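Local coordinates for outer surface protein (PDB 1X7F) that is uncharacterised but probably acts as a 6-phospho-N-acetylmuramidase, a glycosidase that cleaves phosphorylated sugars derived from the bacterial cell wall, at residues 145-150 and 169-174; 197-202 and 244-249; 326-331 and 347-352. One frame throughout, in Å; residues are numbered along the deposited sequence.

Contact 1: 145-150 and 169-174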
loop_
_atom_site.group_PDB
_atom_site.type_symbol
_atom_site.label_atom_id
_atom_site.label_comp_id
_atom_site.label_asym_id
_atom_site.label_seq_id
_atom_site.Cartn_x
_atom_site.Cartn_y
_atom_site.Cartn_z
ATOM N N LEU A 145 -15.756 -7.647 -5.185
ATOM C CA LEU A 145 -16.511 -7.722 -3.946
ATOM C C LEU A 145 -15.958 -6.738 -2.915
ATOM O O LEU A 145 -14.795 -6.329 -2.986
ATOM C CB LEU A 145 -16.477 -9.144 -3.379
ATOM C CG LEU A 145 -16.932 -10.309 -4.261
ATOM C CD1 LEU A 145 -16.566 -11.597 -3.575
ATOM C CD2 LEU A 145 -18.434 -10.260 -4.560
ATOM N N ASN A 146 -16.806 -6.368 -1.965
ATOM C CA ASN A 146 -16.414 -5.521 -0.851
ATOM C C ASN A 146 -15.659 -6.364 0.176
ATOM O O ASN A 146 -16.222 -7.286 0.763
ATOM C CB ASN A 146 -17.669 -4.886 -0.212
ATOM C CG ASN A 146 -17.343 -3.711 0.714
ATOM O OD1 ASN A 146 -16.210 -3.546 1.192
ATOM N ND2 ASN A 146 -18.336 -2.880 0.951
ATOM N N VAL A 147 -14.388 -6.045 0.394
ATOM C CA VAL A 147 -13.575 -6.745 1.404
ATOM C C VAL A 147 -13.949 -6.311 2.829
ATOM O O VAL A 147 -13.813 -7.098 3.773
ATOM C CB VAL A 147 -12.060 -6.568 1.144
ATOM C CG1 VAL A 147 -11.221 -7.440 2.077
ATOM C CG2 VAL A 147 -11.740 -6.957 -0.279
ATOM N N SER A 148 -14.478 -5.086 2.959
ATOM C CA SER A 148 -14.659 -4.431 4.253
ATOM C C SER A 148 -15.740 -4.985 5.195
ATOM O O SER A 148 -15.962 -4.420 6.259
ATOM C CB SER A 148 -14.848 -2.919 4.066
ATOM O OG SER A 148 -13.777 -2.358 3.327
ATOM N N ASN A 149 -16.396 -6.074 4.804
ATOM C CA ASN A 149 -17.379 -6.736 5.653
ATOM C C ASN A 149 -16.804 -8.060 6.156
ATOM O O ASN A 149 -16.552 -8.979 5.373
ATOM C CB ASN A 149 -18.689 -6.962 4.889
ATOM C CG ASN A 149 -19.908 -7.094 5.809
ATOM O OD1 ASN A 149 -19.797 -7.112 7.038
ATOM N ND2 ASN A 149 -21.085 -7.182 5.200
ATOM N N ASP A 150 -16.593 -8.138 7.468
ATOM C CA ASP A 150 -15.918 -9.279 8.095
ATOM C C ASP A 150 -16.869 -10.436 8.390
ATOM O O ASP A 150 -17.110 -10.797 9.544
ATOM C CB ASP A 150 -15.177 -8.815 9.360
ATOM C CG ASP A 150 -14.451 -9.948 10.086
ATOM O OD1 ASP A 150 -13.921 -10.879 9.427
ATOM O OD2 ASP A 150 -14.365 -9.972 11.331
ATOM N N GLY A 169 -11.416 -8.362 -5.049
ATOM C CA GLY A 169 -11.928 -7.687 -3.885
ATOM C C GLY A 169 -11.312 -6.315 -3.679
ATOM O O GLY A 169 -10.110 -6.119 -3.896
ATOM N N CYS A 170 -12.134 -5.360 -3.255
ATOM C CA CYS A 170 -11.619 -4.061 -2.858
ATOM C C CYS A 170 -12.356 -3.553 -1.632
ATOM O O CYS A 170 -13.578 -3.641 -1.543
ATOM C CB CYS A 170 -11.700 -3.052 -4.008
ATOM S SG CYS A 170 -10.972 -1.444 -3.654
ATOM N N HIS A 171 -11.585 -3.030 -0.686
ATOM C CA HIS A 171 -12.116 -2.385 0.499
ATOM C C HIS A 171 -12.891 -1.121 0.156
ATOM O O HIS A 171 -12.719 -0.577 -0.941
ATOM C CB HIS A 171 -10.966 -1.995 1.398
ATOM C CG HIS A 171 -10.509 -3.083 2.310
ATOM N ND1 HIS A 171 -11.123 -3.349 3.516
ATOM C CD2 HIS A 171 -9.462 -3.936 2.220
ATOM C CE1 HIS A 171 -10.490 -4.338 4.120
ATOM N NE2 HIS A 171 -9.484 -4.717 3.349
ATOM N N ASN A 172 -13.732 -0.658 1.094
ATOM C CA ASN A 172 -14.350 0.670 1.010
ATOM C C ASN A 172 -13.322 1.741 1.347
ATOM O O ASN A 172 -12.272 1.455 1.930
ATOM C CB ASN A 172 -15.508 0.825 1.994
ATOM C CG ASN A 172 -16.800 0.206 1.511
ATOM O OD1 ASN A 172 -17.138 0.241 0.327
ATOM N ND2 ASN A 172 -17.559 -0.345 2.452
ATOM N N PHE A 173 -13.626 2.985 0.991
ATOM C CA PHE A 173 -12.899 4.104 1.565
ATOM C C PHE A 173 -13.900 4.868 2.413
ATOM O O PHE A 173 -15.101 4.591 2.335
ATOM C CB PHE A 173 -12.181 4.980 0.517
ATOM C CG PHE A 173 -13.081 5.557 -0.562
ATOM C CD1 PHE A 173 -14.196 6.322 -0.243
ATOM C CD2 PHE A 173 -12.740 5.396 -1.914
ATOM C CE1 PHE A 173 -15.001 6.876 -1.226
ATOM C CE2 PHE A 173 -13.528 5.943 -2.919
ATOM C CZ PHE A 173 -14.677 6.683 -2.577
ATOM N N TYR A 174 -13.405 5.808 3.228
ATOM C CA TYR A 174 -14.243 6.467 4.250
ATOM C C TYR A 174 -14.049 7.982 4.261
ATOM O O TYR A 174 -13.044 8.481 4.797
ATOM C CB TYR A 174 -13.992 5.822 5.627
ATOM C CG TYR A 174 -14.417 4.381 5.616
ATOM C CD1 TYR A 174 -13.527 3.370 5.227
ATOM C CD2 TYR A 174 -15.743 4.024 5.922
ATOM C CE1 TYR A 174 -13.946 2.028 5.159
ATOM C CE2 TYR A 174 -16.165 2.691 5.873
ATOM C CZ TYR A 174 -15.263 1.709 5.483
ATOM O OH TYR A 174 -15.680 0.397 5.428
#
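The imidazole of His-171 carries Val-147 on one face, with CB of Val-147 standing 3.8 Å from the ring centroid in a CH-pi contact only 7° off the normal. At the ring edge, near its plane, OG of Ser-148 lies 2.8 Å from ND1 of His-171 in a hydrogen bond that either could donate; Phe-186 also stacks on this ring, and Ser-190 bonds its NE2. These residues sit just past the carboxyl ends of strands 142-146 and 167-170, neighbours in a beta-alpha-beta unit of the parallel (beta/alpha)8 barrel. Two backbone bonds join the strands: Cys-170 N to Leu-145 O, then Val-147 N to Cys-170 O, the latter donor standing well above the carbonyl plane as 145-150 begins to turn. Val-147 leans over the strand end as well, its CG2, on the side of its own backbone N, 3.5 Å from Gly-169 C. OD1 of Asn-146 accepts from Ser-148 N, an Asx turn that brings the chain round to Ser-148. With OG on the side of its own backbone N (chi1 -55°), Ser-148 meets a second partner besides the imidazole: Asn-172 N donates to Ser-148 OG over 2.8 Å at 162°.

Contact 2: 197-202 and 244-249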
loop_
_atom_site.group_PDB
_atom_site.type_symbol
_atom_site.label_atom_id
_atom_site.label_comp_id
_atom_site.label_asym_id
_atom_site.label_seq_id
_atom_site.Cartn_x
_atom_site.Cartn_y
_atom_site.Cartn_z
ATOM N N GLY A 197 -7.164 -16.951 -1.877
ATOM C CA GLY A 197 -6.329 -16.556 -3.014
ATOM C C GLY A 197 -6.937 -15.531 -3.961
ATOM O O GLY A 197 -6.606 -15.509 -5.149
ATOM N N ILE A 198 -7.821 -14.679 -3.442
ATOM C CA ILE A 198 -8.475 -13.655 -4.260
ATOM C C ILE A 198 -7.775 -12.298 -4.131
ATOM O O ILE A 198 -7.459 -11.844 -3.037
ATOM C CB ILE A 198 -10.006 -13.600 -3.957
ATOM C CG1 ILE A 198 -10.677 -14.841 -4.557
ATOM C CG2 ILE A 198 -10.665 -12.317 -4.506
ATOM C CD1 ILE A 198 -11.875 -15.317 -3.807
ATOM N N ARG A 199 -7.506 -11.694 -5.283
ATOM C CA ARG A 199 -6.859 -10.395 -5.418
ATOM C C ARG A 199 -7.530 -9.342 -4.545
ATOM O O ARG A 199 -8.747 -9.162 -4.616
ATOM C CB ARG A 199 -7.005 -9.987 -6.870
ATOM C CG ARG A 199 -5.883 -9.209 -7.465
ATOM C CD ARG A 199 -6.041 -9.091 -8.969
ATOM N NE ARG A 199 -5.883 -7.704 -9.375
ATOM C CZ ARG A 199 -6.435 -7.157 -10.446
ATOM N NH1 ARG A 199 -7.214 -7.873 -11.262
ATOM N NH2 ARG A 199 -6.203 -5.877 -10.697
ATOM N N SER A 200 -6.743 -8.654 -3.726
ATOM C CA SER A 200 -7.280 -7.630 -2.836
ATOM C C SER A 200 -6.741 -6.254 -3.180
ATOM O O SER A 200 -5.687 -6.123 -3.803
ATOM C CB SER A 200 -6.974 -7.957 -1.375
ATOM O OG SER A 200 -5.580 -8.056 -1.174
ATOM N N ALA A 201 -7.485 -5.235 -2.768
ATOM C CA ALA A 201 -7.087 -3.853 -2.946
ATOM C C ALA A 201 -7.669 -3.004 -1.803
ATOM O O ALA A 201 -8.697 -3.348 -1.216
ATOM C CB ALA A 201 -7.566 -3.333 -4.329
ATOM N N ALA A 202 -6.990 -1.905 -1.492
ATOM C CA ALA A 202 -7.492 -0.910 -0.546
ATOM C C ALA A 202 -7.140 0.483 -1.066
ATOM O O ALA A 202 -6.325 0.633 -2.002
ATOM C CB ALA A 202 -6.891 -1.129 0.867
ATOM N N ILE A 244 -2.518 -7.087 0.929
ATOM C CA ILE A 244 -3.081 -6.178 -0.058
ATOM C C ILE A 244 -2.200 -6.233 -1.281
ATOM O O ILE A 244 -0.982 -6.098 -1.173
ATOM C CB ILE A 244 -3.207 -4.713 0.506
ATOM C CG1 ILE A 244 -4.159 -4.648 1.719
ATOM C CG2 ILE A 244 -3.671 -3.716 -0.581
ATOM C CD1 ILE A 244 -5.667 -5.001 1.403
ATOM N N ASP A 245 -2.818 -6.463 -2.436
ATOM C CA ASP A 245 -2.110 -6.488 -3.709
ATOM C C ASP A 245 -2.084 -5.120 -4.380
ATOM O O ASP A 245 -1.024 -4.652 -4.782
ATOM C CB ASP A 245 -2.738 -7.525 -4.650
ATOM C CG ASP A 245 -2.894 -8.873 -3.988
ATOM O OD1 ASP A 245 -1.908 -9.371 -3.399
ATOM O OD2 ASP A 245 -3.962 -9.508 -3.985
ATOM N N ASP A 246 -3.250 -4.487 -4.499
ATOM C CA ASP A 246 -3.373 -3.239 -5.252
ATOM C C ASP A 246 -3.624 -2.034 -4.348
ATOM O O ASP A 246 -4.439 -2.092 -3.425
ATOM C CB ASP A 246 -4.474 -3.365 -6.329
ATOM C CG ASP A 246 -4.162 -4.436 -7.368
ATOM O OD1 ASP A 246 -3.055 -5.027 -7.316
ATOM O OD2 ASP A 246 -4.943 -4.757 -8.290
ATOM N N VAL A 247 -2.916 -0.941 -4.618
ATOM C CA VAL A 247 -3.067 0.277 -3.830
ATOM C C VAL A 247 -3.678 1.359 -4.728
ATOM O O VAL A 247 -3.110 1.716 -5.756
ATOM C CB VAL A 247 -1.713 0.708 -3.175
ATOM C CG1 VAL A 247 -1.812 2.087 -2.538
ATOM C CG2 VAL A 247 -1.270 -0.321 -2.136
ATOM N N ILE A 248 -4.860 1.852 -4.348
ATOM C CA ILE A 248 -5.602 2.807 -5.177
ATOM C C ILE A 248 -5.764 4.129 -4.440
ATOM O O ILE A 248 -6.207 4.144 -3.298
ATOM C CB ILE A 248 -7.014 2.233 -5.586
ATOM C CG1 ILE A 248 -6.888 0.818 -6.178
ATOM C CG2 ILE A 248 -7.709 3.157 -6.581
ATOM C CD1 ILE A 248 -8.218 0.044 -6.281
ATOM N N ILE A 249 -5.408 5.239 -5.089
ATOM C CA ILE A 249 -5.739 6.572 -4.561
ATOM C C ILE A 249 -7.243 6.820 -4.715
ATOM O O ILE A 249 -7.765 6.795 -5.832
ATOM C CB ILE A 249 -4.933 7.677 -5.294
ATOM C CG1 ILE A 249 -3.447 7.290 -5.370
ATOM C CG2 ILE A 249 -5.180 9.052 -4.630
ATOM C CD1 ILE A 249 -2.599 8.216 -6.187
HETATM O O HOH W 1 -2.732 -7.526 -8.632
#
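Ser-200 O takes two backbone donors from 244-249: Asp-246 N at 3.0 Å, in the carbonyl plane, and Asp-245 N, longer and well above that plane. From here strands 201-204 and 246-249 run on as parallel neighbours in the (beta/alpha)8 barrel, with Ala-202 accepting from Ile-248 N and donating to Asp-246 O. Ahead of the regular pairing, a carboxylate takes the place of a backbone acceptor: Asp-245 OD2 accepts from Ser-200 N at 2.9 Å and 167°, met on the anti side of the carboxylate. In the conformer modelled here Ser-200 OG bonds to Leu-243 O. Methyl contacts fill in around the backbone, Ala-202 CB lying 4.1 Å from Ile-244 CD1. The guanidinium of Arg-199 comes edge-on to Asp-246, its NE 3.3 Å from OD2 on the syn side; NH2 appears to join the same oxygen, though its position is less certain. A water donates to Asp-246 OD1 and accepts a weak bond from Arg-199 NE. Arg-57 also bridges to Asp-246 OD2 and Glu-89 pairs with Arg-199, so this charge network at the amino end of the strands probably favours an ionised Asp-246.

Contact 3: 326-331 and 347-352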
loop_
_atom_site.group_PDB
_atom_site.type_symbol
_atom_site.label_atom_id
_atom_site.label_comp_id
_atom_site.label_asym_id
_atom_site.label_seq_id
_atom_site.Cartn_x
_atom_site.Cartn_y
_atom_site.Cartn_z
ATOM N N GLN A 326 19.616 5.209 23.646
ATOM C CA GLN A 326 19.108 4.479 22.489
ATOM C C GLN A 326 17.601 4.543 22.503
ATOM O O GLN A 326 16.982 4.236 23.520
ATOM C CB GLN A 326 19.598 3.034 22.486
ATOM C CG GLN A 326 21.101 2.901 22.549
ATOM C CD GLN A 326 21.526 1.458 22.632
ATOM O OE1 GLN A 326 21.348 0.693 21.672
ATOM N NE2 GLN A 326 22.095 1.075 23.770
ATOM N N GLU A 327 17.022 4.979 21.386
ATOM C CA GLU A 327 15.591 5.221 21.294
ATOM C C GLU A 327 15.047 4.639 20.004
ATOM O O GLU A 327 15.768 4.571 19.019
ATOM C CB GLU A 327 15.299 6.724 21.375
ATOM C CG GLU A 327 15.847 7.378 22.643
ATOM C CD GLU A 327 15.342 8.792 22.839
ATOM O OE1 GLU A 327 16.135 9.733 22.627
ATOM O OE2 GLU A 327 14.148 8.962 23.197
ATOM N N ARG A 328 13.783 4.204 20.033
ATOM C CA ARG A 328 13.083 3.647 18.868
ATOM C C ARG A 328 13.315 4.467 17.588
ATOM O O ARG A 328 13.076 5.678 17.570
ATOM C CB ARG A 328 11.568 3.541 19.156
ATOM C CG ARG A 328 10.753 2.805 18.060
ATOM C CD ARG A 328 9.255 2.523 18.457
ATOM N NE ARG A 328 8.528 1.873 17.352
ATOM C CZ ARG A 328 8.489 0.551 17.122
ATOM N NH1 ARG A 328 7.817 0.072 16.077
ATOM N NH2 ARG A 328 9.126 -0.295 17.917
ATOM N N GLY A 329 13.786 3.791 16.537
ATOM C CA GLY A 329 13.957 4.391 15.221
ATOM C C GLY A 329 15.393 4.746 14.895
ATOM O O GLY A 329 15.703 5.099 13.749
ATOM N N GLN A 330 16.274 4.674 15.896
ATOM C CA GLN A 330 17.678 5.007 15.672
ATOM C C GLN A 330 18.338 3.896 14.899
ATOM O O GLN A 330 18.107 2.715 15.173
ATOM C CB GLN A 330 18.429 5.253 16.985
ATOM C CG GLN A 330 18.164 6.608 17.597
ATOM C CD GLN A 330 18.741 6.739 19.002
ATOM O OE1 GLN A 330 18.557 7.763 19.660
ATOM N NE2 GLN A 330 19.431 5.710 19.461
ATOM N N VAL A 331 19.137 4.284 13.909
ATOM C CA VAL A 331 20.043 3.353 13.255
ATOM C C VAL A 331 21.386 3.504 13.968
ATOM O O VAL A 331 21.924 4.607 14.053
ATOM C CB VAL A 331 20.168 3.631 11.741
ATOM C CG1 VAL A 331 21.119 2.640 11.095
ATOM C CG2 VAL A 331 18.788 3.580 11.085
ATOM N N ILE A 347 18.592 -1.343 14.298
ATOM C CA ILE A 347 17.577 -0.317 14.357
ATOM C C ILE A 347 16.890 -0.542 15.699
ATOM O O ILE A 347 16.469 -1.648 16.001
ATOM C CB ILE A 347 16.575 -0.388 13.161
ATOM C CG1 ILE A 347 17.321 -0.319 11.816
ATOM C CG2 ILE A 347 15.534 0.753 13.285
ATOM C CD1 ILE A 347 16.412 -0.235 10.593
ATOM N N ILE A 348 16.840 0.500 16.520
ATOM C CA ILE A 348 16.332 0.377 17.877
ATOM C C ILE A 348 14.802 0.300 17.855
ATOM O O ILE A 348 14.153 1.051 17.123
ATOM C CB ILE A 348 16.848 1.569 18.759
ATOM C CG1 ILE A 348 18.388 1.702 18.694
ATOM C CG2 ILE A 348 16.380 1.428 20.208
ATOM C CD1 ILE A 348 19.188 0.377 18.873
ATOM N N LEU A 349 14.248 -0.621 18.647
ATOM C CA LEU A 349 12.806 -0.797 18.775
ATOM C C LEU A 349 12.275 -0.299 20.111
ATOM O O LEU A 349 11.137 0.153 20.180
ATOM C CB LEU A 349 12.414 -2.271 18.580
ATOM C CG LEU A 349 12.751 -2.884 17.222
ATOM C CD1 LEU A 349 12.488 -4.396 17.241
ATOM C CD2 LEU A 349 11.971 -2.207 16.093
ATOM N N LYS A 350 13.105 -0.387 21.158
ATOM C CA LYS A 350 12.752 0.005 22.533
ATOM C C LYS A 350 13.938 0.725 23.178
ATOM O O LYS A 350 15.097 0.419 22.881
ATOM C CB LYS A 350 12.444 -1.221 23.418
ATOM C CG LYS A 350 11.262 -2.064 23.017
ATOM C CD LYS A 350 11.016 -3.225 24.018
ATOM C CE LYS A 350 10.951 -2.708 25.452
ATOM N NZ LYS A 350 9.986 -3.439 26.303
ATOM N N GLU A 351 13.639 1.631 24.103
ATOM C CA GLU A 351 14.664 2.435 24.759
ATOM C C GLU A 351 15.666 1.567 25.536
ATOM O O GLU A 351 15.272 0.615 26.214
ATOM C CB GLU A 351 14.013 3.484 25.695
ATOM C CG GLU A 351 15.028 4.428 26.353
ATOM C CD GLU A 351 14.405 5.399 27.331
ATOM O OE1 GLU A 351 13.411 6.059 26.961
ATOM O OE2 GLU A 351 14.907 5.508 28.477
ATOM N N MET A 352 16.949 1.911 25.434
ATOM C CA MET A 352 18.017 1.291 26.226
ATOM C C MET A 352 18.983 2.387 26.679
ATOM O O MET A 352 19.105 3.411 26.000
ATOM C CB MET A 352 18.776 0.228 25.427
ATOM C CG MET A 352 17.942 -0.994 25.022
ATOM S SD MET A 352 18.792 -1.926 23.748
ATOM C CE MET A 352 18.355 -1.023 22.267
HETATM O O HOH W 2 12.858 6.700 24.226
#
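Gln-326 lays its amide against two hydrophobic side chains of 347-352, crossing Ile-348 at about a right angle and Met-352 on a slant. Its OE1 is 3.5 Å from Ile-348 CD1 and equally far from Met-352 CE, which the bend at chi3 of the methionine (-82°) swings back toward the amide. The amide's polar needs are met outside the pair: Lys-358 donates to OE1, and NE2 bonds to Pro-353 O. The segments form the open end of a beta hairpin built from strands 330-334 and 345-348, where Gln-326 and Met-352 make a single antiparallel hydrogen-bonded pair. Between this bridge and the paired strands, 326-331 makes a type II turn from Glu-327 to Gln-330, with Gly-329 at a positive phi. Ile-348 packs against the turn, its CB 3.2 Å from Glu-327 O. The backbones join here too, Gly-329 N donating to Ile-348 O at 2.8 Å. Farther in, Val-331 and Ile-347 put their side chains on the same sheet face. Arg-328 reaches across to Leu-349: its chain is extended from CG to NE, and NH2 meets Leu-349 O at 3.1 Å, in the guanidinium plane and on a carbonyl lone pair. NH1 is salt-bridged to Asp-373. At the solvent side, one water donates to both Glu-327 OE2 and Glu-351 OE1, which probably eases the proximity of two like charges 4.8 Å apart.

How the contacts relate
Along the chain the three contacts follow in series, each closing before the next opens. Contacts 1 and 2 belong to the same parallel barrel, their centres about 10 Å apart, and they touch: Gly-169 N lies 2.8 Å from Arg-199 O and His-171 N 3.0 Å from Ala-201 O, probable hydrogen bonds that seam strand 167-170 to strand 201-204 and so close the ring of eight strands. Contact 3 sits in the separate C-terminal domain, within its mixed sheet. Its centre is about 36 Å from that of contact 1 and 32 Å from that of contact 2, with nearest atoms about 22 and 19 Å away. The protein thus pairs a closed parallel barrel with a second domain built on a mixed, largely antiparallel sheet.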